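Local structure of soluble epoxide hydrolase (Bacillus megaterium, 4INZ) at residues H113-G116 against A117-W121; S215-S218 against Y219-L223; N254-P257 against T258-P261. The protein belongs to the soluble epoxide hydrolases, enzymes of the alpha/beta hydrolase fold in which a helical cap sits over a core built on a mostly parallel beta-sheet. The protein carries 1 engineered substitution. One frame throughout, in Å; residues are numbered along the deposited sequence. Where two conformers were deposited one is given.

Interaction 1. Residues H113-G116 against A117-W121; sequences HDWG and AGIGW
The nucleophile elbow of the alpha/beta hydrolase fold is the sharp turn by which strand 108-112 passes into helix 115-126, and here D114 O opens the first helical turn by accepting the N-H of G118 at 3.0 Å. D114 stands at the N-cap position in a strained conformation (phi 59°, psi -126°), as in the nucleophile position of related alpha/beta hydrolases, consistent with D114 holding that place. The backbone ladder then continues with I119 N to W115 O at 2.9 Å and G120 N to G116 O at 2.8 Å, whereas A117 N makes weak bonds to both H113 O and D114 O.

Such a tight start calls for small residues. A beta carbon at G116 would crowd H113 O, so glycine fits; A117 has just a methyl, and its CB already lies 3.3 Å from D114 O. G120 likewise has no beta carbon to press on G116 O.

D114 OD2 takes a hydrogen bond from F47 N and a weak one from W115 N, a pair of amides that probably corresponds to the oxyanion hole of related enzymes.

One turn further on, the branched I119 fills the space beside the large indole of W115, the two side chains crossing at about a right angle. With CG1 beside its own backbone N (chi1 -61°), I119 brings that carbon to 3.2 Å from W115 O and, in the plane of the indole, against the ring edge at W115 CE3, 4.0 Å away.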
# COMPACT_ATOMS: atom_id res chain seq x y z
N HIS A 113 2.56 -0.94 0.94
CA HIS A 113 2.84 0.47 0.67
C HIS A 113 1.53 1.25 0.61
O HIS A 113 0.55 0.79 0.02
CB HIS A 113 3.58 0.56 -0.68
CG HIS A 113 3.81 1.95 -1.17
ND1 HIS A 113 4.52 2.90 -0.46
CD2 HIS A 113 3.49 2.54 -2.35
CE1 HIS A 113 4.59 4.02 -1.16
NE2 HIS A 113 3.97 3.82 -2.31
N ASP A 114 1.50 2.42 1.26
CA ASP A 114 0.39 3.38 1.12
C ASP A 114 -0.94 2.73 1.55
O ASP A 114 -1.02 2.20 2.65
CB ASP A 114 0.36 3.94 -0.32
CG ASP A 114 -0.56 5.14 -0.47
OD1 ASP A 114 -0.13 6.28 -0.18
OD2 ASP A 114 -1.72 4.94 -0.91
N TRP A 115 -1.97 2.76 0.70
CA TRP A 115 -3.22 2.07 1.05
C TRP A 115 -2.97 0.59 1.34
O TRP A 115 -3.61 -0.00 2.21
CB TRP A 115 -4.31 2.23 -0.03
CG TRP A 115 -5.41 3.16 0.38
CD1 TRP A 115 -5.64 4.42 -0.08
CD2 TRP A 115 -6.42 2.90 1.36
NE1 TRP A 115 -6.74 4.97 0.55
CE2 TRP A 115 -7.23 4.06 1.44
CE3 TRP A 115 -6.73 1.81 2.18
CZ2 TRP A 115 -8.32 4.15 2.31
CZ3 TRP A 115 -7.82 1.90 3.04
CH2 TRP A 115 -8.59 3.06 3.10
N GLY A 116 -2.04 0.00 0.60
CA GLY A 116 -1.66 -1.38 0.82
C GLY A 116 -1.12 -1.60 2.23
O GLY A 116 -1.30 -2.67 2.80
N ALA A 117 -0.46 -0.58 2.77
CA ALA A 117 0.05 -0.63 4.14
C ALA A 117 -1.06 -0.44 5.17
O ALA A 117 -1.09 -1.13 6.18
CB ALA A 117 1.17 0.41 4.33
N GLY A 118 -1.98 0.48 4.91
CA GLY A 118 -3.16 0.61 5.76
C GLY A 118 -3.86 -0.73 5.90
O GLY A 118 -4.21 -1.17 7.00
N ILE A 119 -4.06 -1.40 4.76
CA ILE A 119 -4.72 -2.69 4.74
C ILE A 119 -3.84 -3.77 5.37
O ILE A 119 -4.29 -4.55 6.22
CB ILE A 119 -5.08 -3.10 3.29
CG1 ILE A 119 -6.05 -2.08 2.68
CG2 ILE A 119 -5.68 -4.52 3.27
CD1 ILE A 119 -6.13 -2.14 1.15
N GLY A 120 -2.57 -3.79 4.97
CA GLY A 120 -1.64 -4.82 5.39
C GLY A 120 -1.32 -4.82 6.88
O GLY A 120 -1.23 -5.88 7.48
N TRP A 121 -1.11 -3.63 7.46
CA TRP A 121 -0.90 -3.54 8.90
C TRP A 121 -2.12 -4.11 9.61
O TRP A 121 -2.00 -4.92 10.53
CB TRP A 121 -0.71 -2.08 9.35
CG TRP A 121 0.69 -1.49 9.20
CD1 TRP A 121 1.07 -0.51 8.32
CD2 TRP A 121 1.85 -1.80 9.98
NE1 TRP A 121 2.41 -0.21 8.49
CE2 TRP A 121 2.91 -0.99 9.51
CE3 TRP A 121 2.11 -2.70 11.03
CZ2 TRP A 121 4.20 -1.04 10.05
CZ3 TRP A 121 3.39 -2.75 11.56
CH2 TRP A 121 4.42 -1.92 11.07

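Interaction 2. Residues S215-S218 against Y219-L223; sequences SMLS and YYRNL
L217 and R221, one helical turn apart, make the side-chain contact here: L217 CB sits over the centre of one guanidinium face, 4.1 Å above its plane. The chain of R221, extended from CG to NE, runs past L217 O to reach that place, and the flat guanidinium lets an apolar carbon, L217 CB, lie over one face while NE bonds to F165 O.

The backbone bonds between 215-218 and 219-223 are all weak, as the helix slackens. L217 O is shared by Y220 N at 2.9 Å and R221 N at 3.2 Å, and R221 N also reaches S218 O at 3.1 Å. A type I turn from Y220 to L223 follows, closed by L223 N to Y220 O at 3.1 Å.

Aromatic edges meet carbonyl oxygens. Y219 CD1 lies 3.2 Å from S215 O, which is in the plane of the ring, and Y220 CD2 is 3.7 Å from M216 O. S218, small and polar, bonds back through OG to L214 O inside the same helix.

Further out, Y219 OH is held by R73 O and N222 ND2 by L84 O. L217 packs on V170 and Q171 of helix 169-193, while the rings of Y219 and Y220 both stand edge-to-face with W115 of helix 115-126, bringing helix 213-220 of the cap down onto the core.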
# COMPACT_ATOMS: atom_id res chain seq x y z
N SER A 215 -13.64 3.93 -7.97
CA SER A 215 -13.28 2.87 -7.03
C SER A 215 -12.09 3.28 -6.16
O SER A 215 -12.10 3.08 -4.95
CB SER A 215 -12.91 1.60 -7.78
OG SER A 215 -14.03 1.07 -8.47
N MET A 216 -11.06 3.84 -6.79
CA MET A 216 -9.87 4.23 -6.06
C MET A 216 -10.22 5.26 -4.97
O MET A 216 -9.80 5.11 -3.82
CB MET A 216 -8.80 4.74 -7.04
CG MET A 216 -8.42 3.68 -8.09
SD MET A 216 -7.70 4.26 -9.64
CE MET A 216 -6.08 4.77 -9.09
N LEU A 217 -11.00 6.27 -5.33
CA LEU A 217 -11.41 7.30 -4.37
C LEU A 217 -12.33 6.75 -3.29
O LEU A 217 -12.35 7.27 -2.16
CB LEU A 217 -12.07 8.48 -5.09
CG LEU A 217 -11.13 9.25 -6.02
CD1 LEU A 217 -11.86 10.25 -6.91
CD2 LEU A 217 -10.03 9.94 -5.21
N SER A 218 -13.09 5.71 -3.62
CA SER A 218 -14.03 5.11 -2.69
C SER A 218 -13.36 4.62 -1.40
O SER A 218 -13.95 4.69 -0.32
CB SER A 218 -14.83 3.98 -3.35
OG SER A 218 -15.70 4.48 -4.34
N TYR A 219 -12.13 4.12 -1.52
CA TYR A 219 -11.35 3.74 -0.35
C TYR A 219 -11.31 4.88 0.65
O TYR A 219 -11.55 4.68 1.85
CB TYR A 219 -9.91 3.44 -0.76
CG TYR A 219 -9.66 2.11 -1.43
CD1 TYR A 219 -10.11 1.86 -2.72
CD2 TYR A 219 -8.92 1.12 -0.78
CE1 TYR A 219 -9.85 0.65 -3.33
CE2 TYR A 219 -8.66 -0.09 -1.39
CZ TYR A 219 -9.13 -0.32 -2.66
OH TYR A 219 -8.86 -1.52 -3.25
N TYR A 220 -10.99 6.08 0.16
CA TYR A 220 -10.83 7.25 1.02
C TYR A 220 -12.14 7.70 1.64
O TYR A 220 -12.17 8.29 2.73
CB TYR A 220 -10.22 8.42 0.24
CG TYR A 220 -8.78 8.23 -0.17
CD1 TYR A 220 -7.74 8.71 0.62
CD2 TYR A 220 -8.45 7.57 -1.35
CE1 TYR A 220 -6.42 8.53 0.25
CE2 TYR A 220 -7.14 7.39 -1.73
CZ TYR A 220 -6.12 7.87 -0.93
OH TYR A 220 -4.80 7.69 -1.30
N ARG A 221 -13.23 7.43 0.94
CA ARG A 221 -14.54 7.94 1.36
C ARG A 221 -15.16 7.12 2.48
O ARG A 221 -16.26 7.43 2.94
CB ARG A 221 -15.47 8.06 0.14
CG ARG A 221 -15.00 9.17 -0.78
CD ARG A 221 -15.61 9.14 -2.17
NE ARG A 221 -15.13 10.29 -2.92
CZ ARG A 221 -15.49 10.58 -4.17
NH1 ARG A 221 -16.32 9.79 -4.83
NH2 ARG A 221 -14.99 11.66 -4.76
N ASN A 222 -14.45 6.09 2.92
CA ASN A 222 -14.83 5.31 4.10
C ASN A 222 -13.98 5.63 5.31
O ASN A 222 -14.25 5.14 6.41
CB ASN A 222 -14.75 3.82 3.80
CG ASN A 222 -15.84 3.36 2.85
OD1 ASN A 222 -16.97 3.83 2.91
ND2 ASN A 222 -15.50 2.42 1.97
N LEU A 223 -12.94 6.44 5.12
CA LEU A 223 -12.04 6.78 6.23
C LEU A 223 -12.76 7.51 7.35
O LEU A 223 -13.59 8.39 7.11
CB LEU A 223 -10.85 7.61 5.73
CG LEU A 223 -9.87 6.88 4.81
CD1 LEU A 223 -8.87 7.85 4.22
CD2 LEU A 223 -9.17 5.77 5.58

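Interaction 3. Residues N254-P257 against T258-P261; sequences NQDP and TFMP
D256 reaches over P257 to T258: its OD1 accepts the N-H of T258 at 2.9 Å in a straight bond (164°), forming an Asx turn. The donor comes from above the carboxylate plane, 57° out of it. Proline suits the middle of this turn, since its ring restricts phi and it has no N-H to place.

D256 turns CG away from its backbone N (chi1 -171°), which sets it alongside F259, both side chains pointing the same way. D256 OD2 meets the ring edge at F259 CD2, 3.5 Å away and in the ring plane. The flexible M260 chain, bent at chi2 and chi3, brings CE to 3.5 Å from D256 O and from P257 O. A water within bonding distance of F259 O (2.7 Å) and, weakly, of N254 O lies between the two limbs of the loop, whereas the buried F259 N has no partner in the model.

Further out, D256 OD2 is hydrogen-bonded to H284 ND1, and F259 packs on P140 and H284. An aspartate in the loop after strand 248-253, bonded to a histidine from a later loop, is consistent with the acid-histidine pair of the alpha/beta hydrolase catalytic triad.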
# COMPACT_ATOMS: atom_id res chain seq x y z
N ASN A 254 12.37 9.44 3.34
CA ASN A 254 12.24 10.62 4.20
C ASN A 254 11.55 11.82 3.55
O ASN A 254 10.99 12.66 4.25
CB ASN A 254 13.60 11.04 4.76
CG ASN A 254 14.07 10.14 5.88
OD1 ASN A 254 13.28 9.37 6.43
ND2 ASN A 254 15.35 10.24 6.23
N GLN A 255 11.63 11.92 2.22
CA GLN A 255 11.14 13.12 1.54
C GLN A 255 9.64 13.06 1.21
O GLN A 255 9.09 13.99 0.61
CB GLN A 255 11.94 13.38 0.26
CG GLN A 255 13.43 13.53 0.48
CD GLN A 255 14.21 13.44 -0.82
OE1 GLN A 255 13.76 12.82 -1.78
NE2 GLN A 255 15.38 14.07 -0.84
N ASP A 256 8.99 11.98 1.63
CA ASP A 256 7.57 11.79 1.38
C ASP A 256 6.74 12.98 1.87
O ASP A 256 6.74 13.28 3.06
CB ASP A 256 7.10 10.53 2.10
CG ASP A 256 5.70 10.12 1.73
OD1 ASP A 256 5.01 10.85 0.98
OD2 ASP A 256 5.27 9.06 2.21
N PRO A 257 6.01 13.65 0.97
CA PRO A 257 5.18 14.79 1.38
C PRO A 257 3.85 14.38 2.01
O PRO A 257 3.16 15.24 2.57
CB PRO A 257 4.92 15.51 0.06
CG PRO A 257 4.93 14.42 -0.96
CD PRO A 257 6.00 13.45 -0.49
N THR A 258 3.50 13.11 1.95
CA THR A 258 2.20 12.63 2.43
C THR A 258 2.26 12.03 3.83
O THR A 258 1.30 12.11 4.59
CB THR A 258 1.63 11.58 1.47
OG1 THR A 258 1.50 12.14 0.16
CG2 THR A 258 0.28 11.10 1.95
N PHE A 259 3.38 11.42 4.17
CA PHE A 259 3.56 10.84 5.50
C PHE A 259 4.83 11.39 6.15
O PHE A 259 5.93 11.21 5.62
CB PHE A 259 3.58 9.31 5.45
CG PHE A 259 2.28 8.71 4.98
CD1 PHE A 259 1.24 8.49 5.87
CD2 PHE A 259 2.10 8.38 3.65
CE1 PHE A 259 0.04 7.95 5.43
CE2 PHE A 259 0.91 7.84 3.21
CZ PHE A 259 -0.13 7.63 4.10
N MET A 260 4.66 12.06 7.28
CA MET A 260 5.76 12.72 7.97
C MET A 260 6.64 11.72 8.70
O MET A 260 6.18 10.63 9.05
CB MET A 260 5.22 13.76 8.95
CG MET A 260 4.42 14.88 8.29
SD MET A 260 5.41 15.89 7.16
CE MET A 260 5.05 15.12 5.57
N PRO A 261 7.91 12.07 8.93
CA PRO A 261 8.83 11.14 9.59
C PRO A 261 8.38 10.71 10.98
O PRO A 261 8.72 9.61 11.41
CB PRO A 261 10.14 11.95 9.69
CG PRO A 261 10.04 12.95 8.60
CD PRO A 261 8.58 13.31 8.50
O HOH W 1 8.63 11.08 5.99

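How the interactions relate
Following the chain, the three contacts come in series; each spans a few residues, and none nests in or crosses another. Interaction 1 turns strand 108-112 into helix 115-126, inside the beta-alpha-beta unit completed by strand 131-137. Interaction 2 lies in the weakly bonded last part of helix 213-220 of the cap, inserted between strands 131-137 and 248-253, and interaction 3 curls the loop that leaves strand 248-253. Folding brings the first against both others: W115 CH2 packs 3.7 Å from L223 CD2, and D114 OD1 lies 3.9 Å from F259 CE2. Interactions 2 and 3 do not touch, their nearest atoms being about 7 Å apart. The elbow thus meets the cap through W115 and I119 and the late loop through D114.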